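Local coordinates for autophagy protein 5 (Saccharomyces cerevisiae, PDB 2DYO) that takes part in autophagic vesicle formation and cytoplasm-to-vacuole transport, and is required for the selective autophagy of nuclei and mitochondria, at residues F148-Q153 / D277-I282; K152-I157 / H202-I207; D23-M28 / L123-S128. All blocks are in the same frame, centred on the assembly; numbering follows the deposited sequence.

In the fold
From the N terminus, contact 3 comes first: the loop after strand 15-22 meets strand 118-126, closing a loop of 94 residues within the first five-stranded mixed sheet, that of the ubiquitin-like UblA domain. It closes before helix 142-159 begins. From that helix contacts 1 and 2 both start, sharing Lys152 and Gln153. Contact 2 closes over 44 largely helical residues at 202-207 and nests inside contact 1, which runs on to 277-282. Strands 205-208 and 280-286 are parallel neighbours in the second sheet, so the two contacts together fasten the helical bundle region to the UblB domain. Contact 3 lies about 31 Å from contact 1, centre to centre.

Contact 1. Residues F148-Q153 / D277-I282; sequences FHQWKQ and DGFLYI
Asp277 OD1 takes two donors, the side-chain amide of Gln150 and the phenol of Tyr281, and so joins helix 142-159 of the helical bundle region to the lead-in of strand 280-286 in the ubiquitin-like UblB domain. The bond from Tyr281 OH to Asp277 OD1 is short, 2.6 Å, and uses the syn lone pair. Gln150 NE2 reaches the same Asp277 OD1 at 3.3 Å, a weak bond, with the amide and carboxylate planes 55° apart. The other oxygen closes an Asx turn: Asp277 OD2 accepts from Phe279 N at 3.0 Å, met from above the carboxylate plane. Three donors, one of them weakly bound, thus reach this buried carboxylate, which would tend to stabilise a negative charge on it.

The Gln150 chain is bent at chi2 (-63°), and its amide approaches the Phe279 ring obliquely, NE2 3.8 Å from Phe279 CD1 and the two planes 23° apart. The next residue, Trp151, lays a ring face on the peptide between Asp277 and Gly278. Gly278 CA sits 3.6 Å from the centroid of the six-membered ring of Trp151, a CH-pi contact, and a side chain at Gly278 would run into both this indole and the carbonyl oxygen of Asp277. Trp151 NE1 is bonded to Phe276 O, while Trp147 and Phe176 meet the indole edge-to-face. At the margin of the contact, Gln153 NE2 donates to His149 O at 3.2 Å, and Gln153 N reaches that carbonyl oxygen from the opposite face of its plane.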
ATOM      1  N   PHE A 148      -9.313   3.983  -8.819  1.00 22.19           N
ATOM      2  CA  PHE A 148      -9.561   3.832 -10.248  1.00 25.44           C
ATOM      3  C   PHE A 148      -8.830   4.932 -11.019  1.00 26.45           C
ATOM      4  O   PHE A 148      -8.359   4.709 -12.138  1.00 24.93           O
ATOM      5  CB  PHE A 148     -11.065   3.861 -10.545  1.00 27.25           C
ATOM      6  CG  PHE A 148     -11.396   3.580 -11.979  1.00 30.07           C
ATOM      7  CD1 PHE A 148     -11.457   4.611 -12.908  1.00 31.97           C
ATOM      8  CD2 PHE A 148     -11.582   2.274 -12.413  1.00 30.86           C
ATOM      9  CE1 PHE A 148     -11.704   4.346 -14.253  1.00 34.24           C
ATOM     10  CE2 PHE A 148     -11.830   1.996 -13.756  1.00 34.18           C
ATOM     11  CZ  PHE A 148     -11.886   3.033 -14.676  1.00 32.31           C
ATOM     12  N   HIS A 149      -8.715   6.110 -10.409  1.00 25.81           N
ATOM     13  CA  HIS A 149      -8.013   7.223 -11.039  1.00 27.30           C
ATOM     14  C   HIS A 149      -6.515   6.899 -11.111  1.00 28.01           C
ATOM     15  O   HIS A 149      -5.803   7.372 -12.003  1.00 28.87           O
ATOM     16  CB  HIS A 149      -8.239   8.517 -10.249  1.00 30.05           C
ATOM     17  CG  HIS A 149      -7.734   9.740 -10.947  1.00 31.89           C
ATOM     18  ND1 HIS A 149      -8.309  10.228 -12.099  1.00 34.04           N
ATOM     19  CD2 HIS A 149      -6.680  10.549 -10.680  1.00 34.07           C
ATOM     20  CE1 HIS A 149      -7.632  11.284 -12.515  1.00 35.37           C
ATOM     21  NE2 HIS A 149      -6.638  11.499 -11.671  1.00 36.98           N
ATOM     22  N   GLN A 150      -6.043   6.091 -10.164  1.00 26.42           N
ATOM     23  CA  GLN A 150      -4.645   5.666 -10.149  1.00 26.18           C
ATOM     24  C   GLN A 150      -4.429   4.780 -11.377  1.00 24.31           C
ATOM     25  O   GLN A 150      -3.462   4.947 -12.119  1.00 23.32           O
ATOM     26  CB  GLN A 150      -4.329   4.845  -8.891  1.00 28.03           C
ATOM     27  CG  GLN A 150      -4.127   5.634  -7.599  1.00 30.01           C
ATOM     28  CD  GLN A 150      -2.943   6.579  -7.664  1.00 30.61           C
ATOM     29  OE1 GLN A 150      -3.034   7.672  -8.229  1.00 30.23           O
ATOM     30  NE2 GLN A 150      -1.818   6.158  -7.096  1.00 29.57           N
ATOM     31  N   TRP A 151      -5.342   3.836 -11.588  1.00 21.86           N
ATOM     32  CA  TRP A 151      -5.218   2.930 -12.721  1.00 23.17           C
ATOM     33  C   TRP A 151      -5.380   3.609 -14.065  1.00 23.92           C
ATOM     34  O   TRP A 151      -4.820   3.165 -15.059  1.00 22.19           O
ATOM     35  CB  TRP A 151      -6.194   1.759 -12.596  1.00 19.67           C
ATOM     36  CG  TRP A 151      -5.626   0.625 -11.801  1.00 19.96           C
ATOM     37  CD1 TRP A 151      -5.856   0.343 -10.484  1.00 19.95           C
ATOM     38  CD2 TRP A 151      -4.682  -0.349 -12.263  1.00 21.80           C
ATOM     39  NE1 TRP A 151      -5.110  -0.746 -10.096  1.00 20.95           N
ATOM     40  CE2 TRP A 151      -4.380  -1.188 -11.168  1.00 21.48           C
ATOM     41  CE3 TRP A 151      -4.060  -0.593 -13.499  1.00 21.98           C
ATOM     42  CZ2 TRP A 151      -3.478  -2.258 -11.271  1.00 20.41           C
ATOM     43  CZ3 TRP A 151      -3.165  -1.658 -13.600  1.00 21.36           C
ATOM     44  CH2 TRP A 151      -2.885  -2.474 -12.490  1.00 20.92           C
ATOM     45  N   LYS A 152      -6.154   4.691 -14.100  1.00 24.27           N
ATOM     46  CA  LYS A 152      -6.337   5.421 -15.349  1.00 24.82           C
ATOM     47  C   LYS A 152      -4.999   6.053 -15.751  1.00 25.19           C
ATOM     48  O   LYS A 152      -4.612   6.041 -16.920  1.00 24.13           O
ATOM     49  CB  LYS A 152      -7.416   6.491 -15.184  1.00 28.22           C
ATOM     50  CG  LYS A 152      -7.855   7.130 -16.484  1.00 34.33           C
ATOM     51  CD  LYS A 152      -8.938   8.198 -16.246  1.00 38.64           C
ATOM     52  CE  LYS A 152      -9.302   8.912 -17.547  1.00 40.67           C
ATOM     53  NZ  LYS A 152     -10.315   9.979 -17.309  1.00 44.05           N
ATOM     54  N   GLN A 153      -4.283   6.602 -14.774  1.00 24.33           N
ATOM     55  CA  GLN A 153      -2.981   7.206 -15.048  1.00 26.18           C
ATOM     56  C   GLN A 153      -2.012   6.103 -15.491  1.00 25.91           C
ATOM     57  O   GLN A 153      -1.243   6.266 -16.437  1.00 26.33           O
ATOM     58  CB  GLN A 153      -2.410   7.872 -13.793  1.00 28.42           C
ATOM     59  CG  GLN A 153      -3.213   9.026 -13.241  1.00 33.73           C
ATOM     60  CD  GLN A 153      -2.695   9.482 -11.884  1.00 37.60           C
ATOM     61  OE1 GLN A 153      -1.564   9.971 -11.765  1.00 40.13           O
ATOM     62  NE2 GLN A 153      -3.518   9.315 -10.849  1.00 37.15           N
ATOM     63  N   ASP A 277      -2.416  -0.695  -7.014  1.00 18.94           N
ATOM     64  CA  ASP A 277      -2.967   0.508  -7.635  1.00 20.11           C
ATOM     65  C   ASP A 277      -2.306   0.729  -8.995  1.00 19.84           C
ATOM     66  O   ASP A 277      -2.519   1.755  -9.638  1.00 18.59           O
ATOM     67  CB  ASP A 277      -2.763   1.740  -6.748  1.00 18.48           C
ATOM     68  CG  ASP A 277      -1.300   2.078  -6.526  1.00 21.51           C
ATOM     69  OD1 ASP A 277      -1.043   3.149  -5.939  1.00 21.33           O
ATOM     70  OD2 ASP A 277      -0.414   1.286  -6.924  1.00 19.13           O
ATOM     71  N   GLY A 278      -1.505  -0.247  -9.424  1.00 19.55           N
ATOM     72  CA  GLY A 278      -0.844  -0.154 -10.717  1.00 19.47           C
ATOM     73  C   GLY A 278       0.536   0.477 -10.729  1.00 20.05           C
ATOM     74  O   GLY A 278       1.262   0.369 -11.720  1.00 21.70           O
ATOM     75  N   PHE A 279       0.907   1.135  -9.639  1.00 18.99           N
ATOM     76  CA  PHE A 279       2.218   1.770  -9.553  1.00 17.88           C
ATOM     77  C   PHE A 279       3.248   0.892  -8.856  1.00 17.92           C
ATOM     78  O   PHE A 279       2.923   0.153  -7.919  1.00 16.56           O
ATOM     79  CB  PHE A 279       2.141   3.101  -8.787  1.00 18.82           C
ATOM     80  CG  PHE A 279       1.705   4.268  -9.626  1.00 21.35           C
ATOM     81  CD1 PHE A 279       0.360   4.595  -9.750  1.00 24.37           C
ATOM     82  CD2 PHE A 279       2.646   5.047 -10.292  1.00 22.24           C
ATOM     83  CE1 PHE A 279      -0.042   5.686 -10.527  1.00 23.97           C
ATOM     84  CE2 PHE A 279       2.254   6.137 -11.069  1.00 23.89           C
ATOM     85  CZ  PHE A 279       0.907   6.454 -11.187  1.00 26.38           C
ATOM     86  N   LEU A 280       4.486   0.968  -9.332  1.00 17.75           N
ATOM     87  CA  LEU A 280       5.592   0.250  -8.705  1.00 16.50           C
ATOM     88  C   LEU A 280       6.159   1.253  -7.713  1.00 16.91           C
ATOM     89  O   LEU A 280       6.456   2.389  -8.083  1.00 15.36           O
ATOM     90  CB  LEU A 280       6.680  -0.106  -9.717  1.00 17.20           C
ATOM     91  CG  LEU A 280       7.982  -0.593  -9.060  1.00 18.11           C
ATOM     92  CD1 LEU A 280       7.743  -1.932  -8.348  1.00 20.28           C
ATOM     93  CD2 LEU A 280       9.060  -0.739 -10.114  1.00 21.24           C
ATOM     94  N   TYR A 281       6.297   0.851  -6.453  1.00 16.59           N
ATOM     95  CA  TYR A 281       6.840   1.746  -5.443  1.00 17.45           C
ATOM     96  C   TYR A 281       8.173   1.243  -4.917  1.00 18.96           C
ATOM     97  O   TYR A 281       8.312   0.066  -4.584  1.00 17.35           O
ATOM     98  CB  TYR A 281       5.906   1.870  -4.230  1.00 18.74           C
ATOM     99  CG  TYR A 281       4.596   2.577  -4.469  1.00 18.10           C
ATOM    100  CD1 TYR A 281       3.504   1.902  -4.993  1.00 17.74           C
ATOM    101  CD2 TYR A 281       4.441   3.921  -4.125  1.00 16.64           C
ATOM    102  CE1 TYR A 281       2.273   2.542  -5.163  1.00 15.74           C
ATOM    103  CE2 TYR A 281       3.225   4.570  -4.293  1.00 18.31           C
ATOM    104  CZ  TYR A 281       2.146   3.873  -4.807  1.00 16.85           C
ATOM    105  OH  TYR A 281       0.933   4.494  -4.939  1.00 18.44           O
ATOM    106  N   ILE A 282       9.166   2.121  -4.862  1.00 18.10           N
ATOM    107  CA  ILE A 282      10.422   1.706  -4.268  1.00 18.33           C
ATOM    108  C   ILE A 282      10.690   2.647  -3.113  1.00 18.09           C
ATOM    109  O   ILE A 282      10.352   3.840  -3.161  1.00 17.39           O
ATOM    110  CB  ILE A 282      11.609   1.686  -5.266  1.00 19.97           C
ATOM    111  CG1 ILE A 282      11.826   3.055  -5.892  1.00 20.79           C
ATOM    112  CG2 ILE A 282      11.357   0.634  -6.351  1.00 19.91           C
ATOM    113  CD1 ILE A 282      12.913   3.034  -6.953  1.00 24.27           C
TER

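Contact 2. Residues K152-I157 / H202-I207; sequences KQVCFI and HIPLII
Ile157 and Pro204 lie alongside one another and point opposite ways, the methyl CG2 of Ile157 lying 3.5 Å from CG of the Pro204 ring. Chi1 of Ile157 (-65°) sets CG1 beside the backbone N and leaves CG2 anti to that N, the branch that does the touching. The same methyl is 3.6 Å from His202 CB, and here the two side chains are roughly perpendicular. Val154, one turn earlier on the helix, also meets the proline crosswise, its CG1 4.1 Å from Pro204 CG. The contact joins the helical bundle region to the ubiquitin-like UblB domain.

The imidazole of His202 leads away from the helix and keeps its edge to Ile157 O. A water lying in the ring plane bridges the gap: it donates to Ile157 O at 2.7 Å and is hydrogen-bonded to His202 ND1, also at 2.7 Å.

Tyr270 of helix 266-273 touches both Pro204 and Val154, and Pro204 is backbone-bonded to Leu280. The C-terminal part of helix 142-159 therefore rests on residues 202-204, which lead into the strand next to 280-286.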
ATOM      1  N   LYS A 152      -6.154   4.691 -14.100  1.00 24.27           N
ATOM      2  CA  LYS A 152      -6.337   5.421 -15.349  1.00 24.82           C
ATOM      3  C   LYS A 152      -4.999   6.053 -15.751  1.00 25.19           C
ATOM      4  O   LYS A 152      -4.612   6.041 -16.920  1.00 24.13           O
ATOM      5  CB  LYS A 152      -7.416   6.491 -15.184  1.00 28.22           C
ATOM      6  CG  LYS A 152      -7.855   7.130 -16.484  1.00 34.33           C
ATOM      7  CD  LYS A 152      -8.938   8.198 -16.246  1.00 38.64           C
ATOM      8  CE  LYS A 152      -9.302   8.912 -17.547  1.00 40.67           C
ATOM      9  NZ  LYS A 152     -10.315   9.979 -17.309  1.00 44.05           N
ATOM     10  N   GLN A 153      -4.283   6.602 -14.774  1.00 24.33           N
ATOM     11  CA  GLN A 153      -2.981   7.206 -15.048  1.00 26.18           C
ATOM     12  C   GLN A 153      -2.012   6.103 -15.491  1.00 25.91           C
ATOM     13  O   GLN A 153      -1.243   6.266 -16.437  1.00 26.33           O
ATOM     14  CB  GLN A 153      -2.410   7.872 -13.793  1.00 28.42           C
ATOM     15  CG  GLN A 153      -3.213   9.026 -13.241  1.00 33.73           C
ATOM     16  CD  GLN A 153      -2.695   9.482 -11.884  1.00 37.60           C
ATOM     17  OE1 GLN A 153      -1.564   9.971 -11.765  1.00 40.13           O
ATOM     18  NE2 GLN A 153      -3.518   9.315 -10.849  1.00 37.15           N
ATOM     19  N   VAL A 154      -2.052   4.981 -14.778  1.00 24.58           N
ATOM     20  CA  VAL A 154      -1.187   3.848 -15.087  1.00 23.18           C
ATOM     21  C   VAL A 154      -1.405   3.372 -16.521  1.00 25.34           C
ATOM     22  O   VAL A 154      -0.449   3.177 -17.262  1.00 24.17           O
ATOM     23  CB  VAL A 154      -1.427   2.675 -14.102  1.00 21.76           C
ATOM     24  CG1 VAL A 154      -0.731   1.417 -14.590  1.00 19.58           C
ATOM     25  CG2 VAL A 154      -0.905   3.054 -12.724  1.00 17.56           C
ATOM     26  N   CYS A 155      -2.664   3.206 -16.919  1.00 24.85           N
ATOM     27  CA  CYS A 155      -2.973   2.760 -18.276  1.00 27.32           C
ATOM     28  C   CYS A 155      -2.314   3.694 -19.290  1.00 26.86           C
ATOM     29  O   CYS A 155      -1.668   3.246 -20.243  1.00 25.93           O
ATOM     30  CB  CYS A 155      -4.491   2.734 -18.494  1.00 30.26           C
ATOM     31  SG  CYS A 155      -5.039   2.154 -20.123  1.00 32.87           S
ATOM     32  N   PHE A 156      -2.471   4.994 -19.064  1.00 26.75           N
ATOM     33  CA  PHE A 156      -1.893   6.010 -19.934  1.00 28.23           C
ATOM     34  C   PHE A 156      -0.368   5.937 -19.965  1.00 27.07           C
ATOM     35  O   PHE A 156       0.245   6.064 -21.022  1.00 27.66           O
ATOM     36  CB  PHE A 156      -2.315   7.402 -19.474  1.00 32.25           C
ATOM     37  CG  PHE A 156      -1.768   8.503 -20.328  1.00 36.99           C
ATOM     38  CD1 PHE A 156      -2.213   8.671 -21.636  1.00 39.53           C
ATOM     39  CD2 PHE A 156      -0.777   9.350 -19.844  1.00 39.00           C
ATOM     40  CE1 PHE A 156      -1.678   9.665 -22.452  1.00 42.06           C
ATOM     41  CE2 PHE A 156      -0.233  10.352 -20.653  1.00 42.03           C
ATOM     42  CZ  PHE A 156      -0.686  10.508 -21.961  1.00 41.54           C
ATOM     43  N   ILE A 157       0.240   5.744 -18.799  1.00 25.49           N
ATOM     44  CA  ILE A 157       1.694   5.658 -18.700  1.00 24.27           C
ATOM     45  C   ILE A 157       2.218   4.414 -19.421  1.00 24.13           C
ATOM     46  O   ILE A 157       3.192   4.484 -20.178  1.00 24.65           O
ATOM     47  CB  ILE A 157       2.139   5.628 -17.212  1.00 23.65           C
ATOM     48  CG1 ILE A 157       1.777   6.964 -16.550  1.00 22.37           C
ATOM     49  CG2 ILE A 157       3.645   5.361 -17.109  1.00 22.69           C
ATOM     50  CD1 ILE A 157       1.907   6.976 -15.032  1.00 20.35           C
ATOM     51  N   HIS A 202       6.258   3.496 -20.881  1.00 25.74           N
ATOM     52  CA  HIS A 202       6.880   4.185 -19.746  1.00 24.23           C
ATOM     53  C   HIS A 202       6.590   3.359 -18.502  1.00 22.76           C
ATOM     54  O   HIS A 202       5.664   2.555 -18.495  1.00 22.66           O
ATOM     55  CB  HIS A 202       6.292   5.584 -19.546  1.00 25.97           C
ATOM     56  CG  HIS A 202       6.732   6.588 -20.564  1.00 27.87           C
ATOM     57  ND1 HIS A 202       5.981   6.896 -21.679  1.00 30.53           N
ATOM     58  CD2 HIS A 202       7.834   7.371 -20.625  1.00 28.76           C
ATOM     59  CE1 HIS A 202       6.603   7.827 -22.382  1.00 32.07           C
ATOM     60  NE2 HIS A 202       7.730   8.132 -21.765  1.00 32.10           N
ATOM     61  N   ILE A 203       7.370   3.549 -17.444  1.00 22.93           N
ATOM     62  CA  ILE A 203       7.128   2.801 -16.212  1.00 22.21           C
ATOM     63  C   ILE A 203       6.495   3.670 -15.123  1.00 20.76           C
ATOM     64  O   ILE A 203       7.031   4.727 -14.771  1.00 19.29           O
ATOM     65  CB  ILE A 203       8.438   2.209 -15.618  1.00 23.06           C
ATOM     66  CG1 ILE A 203       9.088   1.231 -16.602  1.00 23.70           C
ATOM     67  CG2 ILE A 203       8.132   1.492 -14.297  1.00 23.18           C
ATOM     68  CD1 ILE A 203       8.312  -0.056 -16.821  1.00 24.49           C
ATOM     69  N   PRO A 204       5.338   3.239 -14.588  1.00 19.94           N
ATOM     70  CA  PRO A 204       4.639   3.970 -13.528  1.00 20.63           C
ATOM     71  C   PRO A 204       5.447   3.687 -12.262  1.00 19.93           C
ATOM     72  O   PRO A 204       5.231   2.671 -11.589  1.00 20.68           O
ATOM     73  CB  PRO A 204       3.263   3.296 -13.478  1.00 20.28           C
ATOM     74  CG  PRO A 204       3.109   2.692 -14.860  1.00 23.25           C
ATOM     75  CD  PRO A 204       4.492   2.154 -15.115  1.00 21.27           C
ATOM     76  N   LEU A 205       6.383   4.576 -11.961  1.00 18.50           N
ATOM     77  CA  LEU A 205       7.255   4.415 -10.807  1.00 19.68           C
ATOM     78  C   LEU A 205       7.186   5.581  -9.834  1.00 19.95           C
ATOM     79  O   LEU A 205       7.245   6.744 -10.233  1.00 21.53           O
ATOM     80  CB  LEU A 205       8.705   4.262 -11.279  1.00 17.67           C
ATOM     81  CG  LEU A 205       9.796   4.213 -10.202  1.00 21.80           C
ATOM     82  CD1 LEU A 205       9.694   2.903  -9.419  1.00 19.84           C
ATOM     83  CD2 LEU A 205      11.182   4.330 -10.868  1.00 19.85           C
ATOM     84  N   ILE A 206       7.064   5.254  -8.556  1.00 18.12           N
ATOM     85  CA  ILE A 206       7.040   6.250  -7.505  1.00 19.02           C
ATOM     86  C   ILE A 206       8.204   5.888  -6.593  1.00 20.61           C
ATOM     87  O   ILE A 206       8.367   4.724  -6.216  1.00 18.65           O
ATOM     88  CB  ILE A 206       5.711   6.220  -6.719  1.00 19.75           C
ATOM     89  CG1 ILE A 206       4.600   6.798  -7.604  1.00 20.97           C
ATOM     90  CG2 ILE A 206       5.855   7.009  -5.414  1.00 17.87           C
ATOM     91  CD1 ILE A 206       3.216   6.750  -7.005  1.00 26.21           C
ATOM     92  N   ILE A 207       9.029   6.880  -6.275  1.00 20.55           N
ATOM     93  CA  ILE A 207      10.197   6.674  -5.418  1.00 20.76           C
ATOM     94  C   ILE A 207      10.030   7.492  -4.152  1.00 22.65           C
ATOM     95  O   ILE A 207       9.766   8.687  -4.218  1.00 20.59           O
ATOM     96  CB  ILE A 207      11.490   7.124  -6.122  1.00 20.84           C
ATOM     97  CG1 ILE A 207      11.662   6.356  -7.437  1.00 20.94           C
ATOM     98  CG2 ILE A 207      12.686   6.883  -5.207  1.00 23.49           C
ATOM     99  CD1 ILE A 207      12.848   6.820  -8.284  1.00 20.92           C
TER
HETATM  100  O   HOH W   1       3.329   6.356 -22.106  1.00 36.80           O

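Contact 3. Residues D23-M28 / L123-S128; sequences DPSFLM and LVMGDS
The ring of Phe26 is sandwiched between two aliphatic tips of strand 118-126, a methyl over each face. Met125 CE stands over its centre, 3.4 Å from the Phe26 centroid and 13° off the normal. On the opposite face Leu123 CD1 is displaced toward the rim, 4.2 Å from that centroid, and the carbonyl carbon of Val124 (C) meets the ring edge in its plane. Phe26 and Met125 reach toward each other tip to tip; the bend of the methionine at chi3 (81°) brings CE over the ring, with the sulfur set obliquely in a Met-aromatic contact. An alanine in place of Phe26 would probably open a gap between Leu123 and Met125, leaving the Met125 methyl with less to hold its rotation.

Asp23 and Ser25 line the polar flank. Asp23 N donates to Leu123 O at 3.2 Å, one residue beyond the end of strand 15-22, which runs parallel to strand 118-126. The chain then folds into a 3-10 turn at 24-26. A water gathers the groups between turn and strand: it donates to Asp23 OD1, accepts from Met125 N at 3.1 Å, and is hydrogen-bonded to Ser25 OG at 2.6 Å. The carboxylate also presses on the strand, Asp23 OD1 lying 3.1 Å from Val124 CG2.

Strand 118-126 lies between strands 15-22 and 74-79 in the UblA sheet, with Val124 backbone-bonded to Trp76. Trp56 and Ile55 of helix 52-59 touch Phe26 and Leu123 respectively, and Phe75 of strand 74-79 touches both Phe26 and Met125. The Phe26 ring thus sits between helix 52-59 and strands 118-126 and 74-79.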
ATOM      1  N   ASP A  23      -8.497   7.528  19.110  1.00 39.49           N
ATOM      2  CA  ASP A  23      -8.269   8.595  20.081  1.00 41.21           C
ATOM      3  C   ASP A  23      -9.523   8.863  20.901  1.00 41.19           C
ATOM      4  O   ASP A  23     -10.633   8.826  20.380  1.00 38.14           O
ATOM      5  CB  ASP A  23      -7.831   9.889  19.393  1.00 42.39           C
ATOM      6  CG  ASP A  23      -6.346   9.913  19.083  1.00 45.15           C
ATOM      7  OD1 ASP A  23      -5.834  10.999  18.740  1.00 47.59           O
ATOM      8  OD2 ASP A  23      -5.690   8.851  19.176  1.00 45.97           O
ATOM      9  N   PRO A  24      -9.354   9.141  22.201  1.00 43.09           N
ATOM     10  CA  PRO A  24     -10.490   9.415  23.088  1.00 45.71           C
ATOM     11  C   PRO A  24     -11.375  10.564  22.609  1.00 46.75           C
ATOM     12  O   PRO A  24     -12.541  10.661  22.993  1.00 47.47           O
ATOM     13  CB  PRO A  24      -9.817   9.700  24.433  1.00 45.65           C
ATOM     14  CG  PRO A  24      -8.474  10.237  24.041  1.00 46.51           C
ATOM     15  CD  PRO A  24      -8.078   9.316  22.913  1.00 44.21           C
ATOM     16  N   SER A  25     -10.823  11.423  21.758  1.00 48.36           N
ATOM     17  CA  SER A  25     -11.571  12.555  21.223  1.00 49.45           C
ATOM     18  C   SER A  25     -12.859  12.097  20.534  1.00 49.76           C
ATOM     19  O   SER A  25     -13.823  12.855  20.448  1.00 49.73           O
ATOM     20  CB  SER A  25     -10.704  13.338  20.234  1.00 50.53           C
ATOM     21  OG  SER A  25     -10.271  12.512  19.167  1.00 53.00           O
ATOM     22  N   PHE A  26     -12.867  10.854  20.055  1.00 50.45           N
ATOM     23  CA  PHE A  26     -14.029  10.276  19.369  1.00 50.74           C
ATOM     24  C   PHE A  26     -15.014   9.622  20.332  1.00 51.80           C
ATOM     25  O   PHE A  26     -16.191   9.454  20.012  1.00 51.76           O
ATOM     26  CB  PHE A  26     -13.599   9.180  18.379  1.00 49.84           C
ATOM     27  CG  PHE A  26     -12.873   9.681  17.164  1.00 47.81           C
ATOM     28  CD1 PHE A  26     -11.561  10.128  17.249  1.00 47.68           C
ATOM     29  CD2 PHE A  26     -13.499   9.671  15.921  1.00 47.50           C
ATOM     30  CE1 PHE A  26     -10.880  10.556  16.111  1.00 47.31           C
ATOM     31  CE2 PHE A  26     -12.830  10.096  14.780  1.00 46.27           C
ATOM     32  CZ  PHE A  26     -11.519  10.539  14.874  1.00 46.86           C
ATOM     33  N   LEU A  27     -14.524   9.251  21.510  1.00 53.67           N
ATOM     34  CA  LEU A  27     -15.340   8.537  22.481  1.00 54.55           C
ATOM     35  C   LEU A  27     -15.889   9.294  23.686  1.00 55.09           C
ATOM     36  O   LEU A  27     -15.391  10.352  24.077  1.00 55.19           O
ATOM     37  CB  LEU A  27     -14.557   7.311  22.954  1.00 54.40           C
ATOM     38  CG  LEU A  27     -13.974   6.496  21.790  1.00 53.98           C
ATOM     39  CD1 LEU A  27     -12.979   5.470  22.305  1.00 54.79           C
ATOM     40  CD2 LEU A  27     -15.102   5.820  21.021  1.00 53.84           C
ATOM     41  N   MET A  28     -16.937   8.718  24.265  1.00 56.44           N
ATOM     42  CA  MET A  28     -17.595   9.276  25.436  1.00 57.33           C
ATOM     43  C   MET A  28     -16.783   8.927  26.675  1.00 56.82           C
ATOM     44  O   MET A  28     -16.467   7.763  26.921  1.00 56.15           O
ATOM     45  CB  MET A  28     -19.017   8.721  25.556  1.00 58.59           C
ATOM     46  CG  MET A  28     -20.091   9.636  24.968  1.00 61.24           C
ATOM     47  SD  MET A  28     -21.715   8.860  24.680  1.00 66.52           S
ATOM     48  CE  MET A  28     -21.435   7.150  25.259  1.00 63.76           C
ATOM     49  N   LEU A 123      -6.467   6.649  14.957  1.00 32.60           N
ATOM     50  CA  LEU A 123      -7.478   7.443  14.261  1.00 33.08           C
ATOM     51  C   LEU A 123      -7.608   8.748  15.043  1.00 34.28           C
ATOM     52  O   LEU A 123      -7.922   8.729  16.233  1.00 32.25           O
ATOM     53  CB  LEU A 123      -8.823   6.711  14.268  1.00 33.01           C
ATOM     54  CG  LEU A 123      -9.835   6.894  13.126  1.00 36.04           C
ATOM     55  CD1 LEU A 123     -11.225   6.795  13.709  1.00 32.32           C
ATOM     56  CD2 LEU A 123      -9.657   8.227  12.416  1.00 34.94           C
ATOM     57  N   VAL A 124      -7.380   9.872  14.371  1.00 33.96           N
ATOM     58  CA  VAL A 124      -7.441  11.184  15.010  1.00 37.89           C
ATOM     59  C   VAL A 124      -8.397  12.156  14.312  1.00 40.28           C
ATOM     60  O   VAL A 124      -8.785  11.946  13.162  1.00 39.02           O
ATOM     61  CB  VAL A 124      -6.031  11.821  15.039  1.00 38.19           C
ATOM     62  CG1 VAL A 124      -6.076  13.183  15.701  1.00 41.80           C
ATOM     63  CG2 VAL A 124      -5.069  10.907  15.773  1.00 40.32           C
ATOM     64  N   MET A 125      -8.784  13.216  15.020  1.00 42.09           N
ATOM     65  CA  MET A 125      -9.667  14.235  14.460  1.00 45.10           C
ATOM     66  C   MET A 125      -9.097  15.620  14.745  1.00 47.50           C
ATOM     67  O   MET A 125      -8.219  15.773  15.594  1.00 47.12           O
ATOM     68  CB  MET A 125     -11.073  14.134  15.052  1.00 44.77           C
ATOM     69  CG  MET A 125     -11.162  14.476  16.528  1.00 45.44           C
ATOM     70  SD  MET A 125     -12.875  14.725  17.018  1.00 47.37           S
ATOM     71  CE  MET A 125     -13.413  13.052  17.244  1.00 42.36           C
ATOM     72  N   GLY A 126      -9.601  16.625  14.036  1.00 50.12           N
ATOM     73  CA  GLY A 126      -9.120  17.981  14.231  1.00 53.47           C
ATOM     74  C   GLY A 126      -9.763  18.976  13.284  1.00 55.93           C
ATOM     75  O   GLY A 126     -10.544  18.593  12.410  1.00 55.59           O
ATOM     76  N   ASP A 127      -9.437  20.254  13.457  1.00 58.07           N
ATOM     77  CA  ASP A 127      -9.987  21.310  12.614  1.00 60.41           C
ATOM     78  C   ASP A 127      -9.000  21.732  11.537  1.00 60.89           C
ATOM     79  O   ASP A 127      -9.383  21.989  10.396  1.00 60.27           O
ATOM     80  CB  ASP A 127     -10.368  22.526  13.466  1.00 62.86           C
ATOM     81  CG  ASP A 127     -11.556  22.256  14.369  1.00 65.36           C
ATOM     82  OD1 ASP A 127     -12.641  21.927  13.841  1.00 66.87           O
ATOM     83  OD2 ASP A 127     -11.407  22.374  15.603  1.00 66.61           O
ATOM     84  N   SER A 128      -7.726  21.811  11.906  1.00 61.62           N
ATOM     85  CA  SER A 128      -6.690  22.197  10.960  1.00 62.15           C
ATOM     86  C   SER A 128      -6.115  20.954  10.291  1.00 62.26           C
ATOM     87  O   SER A 128      -5.204  20.310  10.817  1.00 62.94           O
ATOM     88  CB  SER A 128      -5.580  22.976  11.674  1.00 62.95           C
ATOM     89  OG  SER A 128      -5.004  22.216  12.722  1.00 63.91           O
TER
HETATM   90  O   HOH W   2      -8.074  13.174  18.016  1.00 46.78           O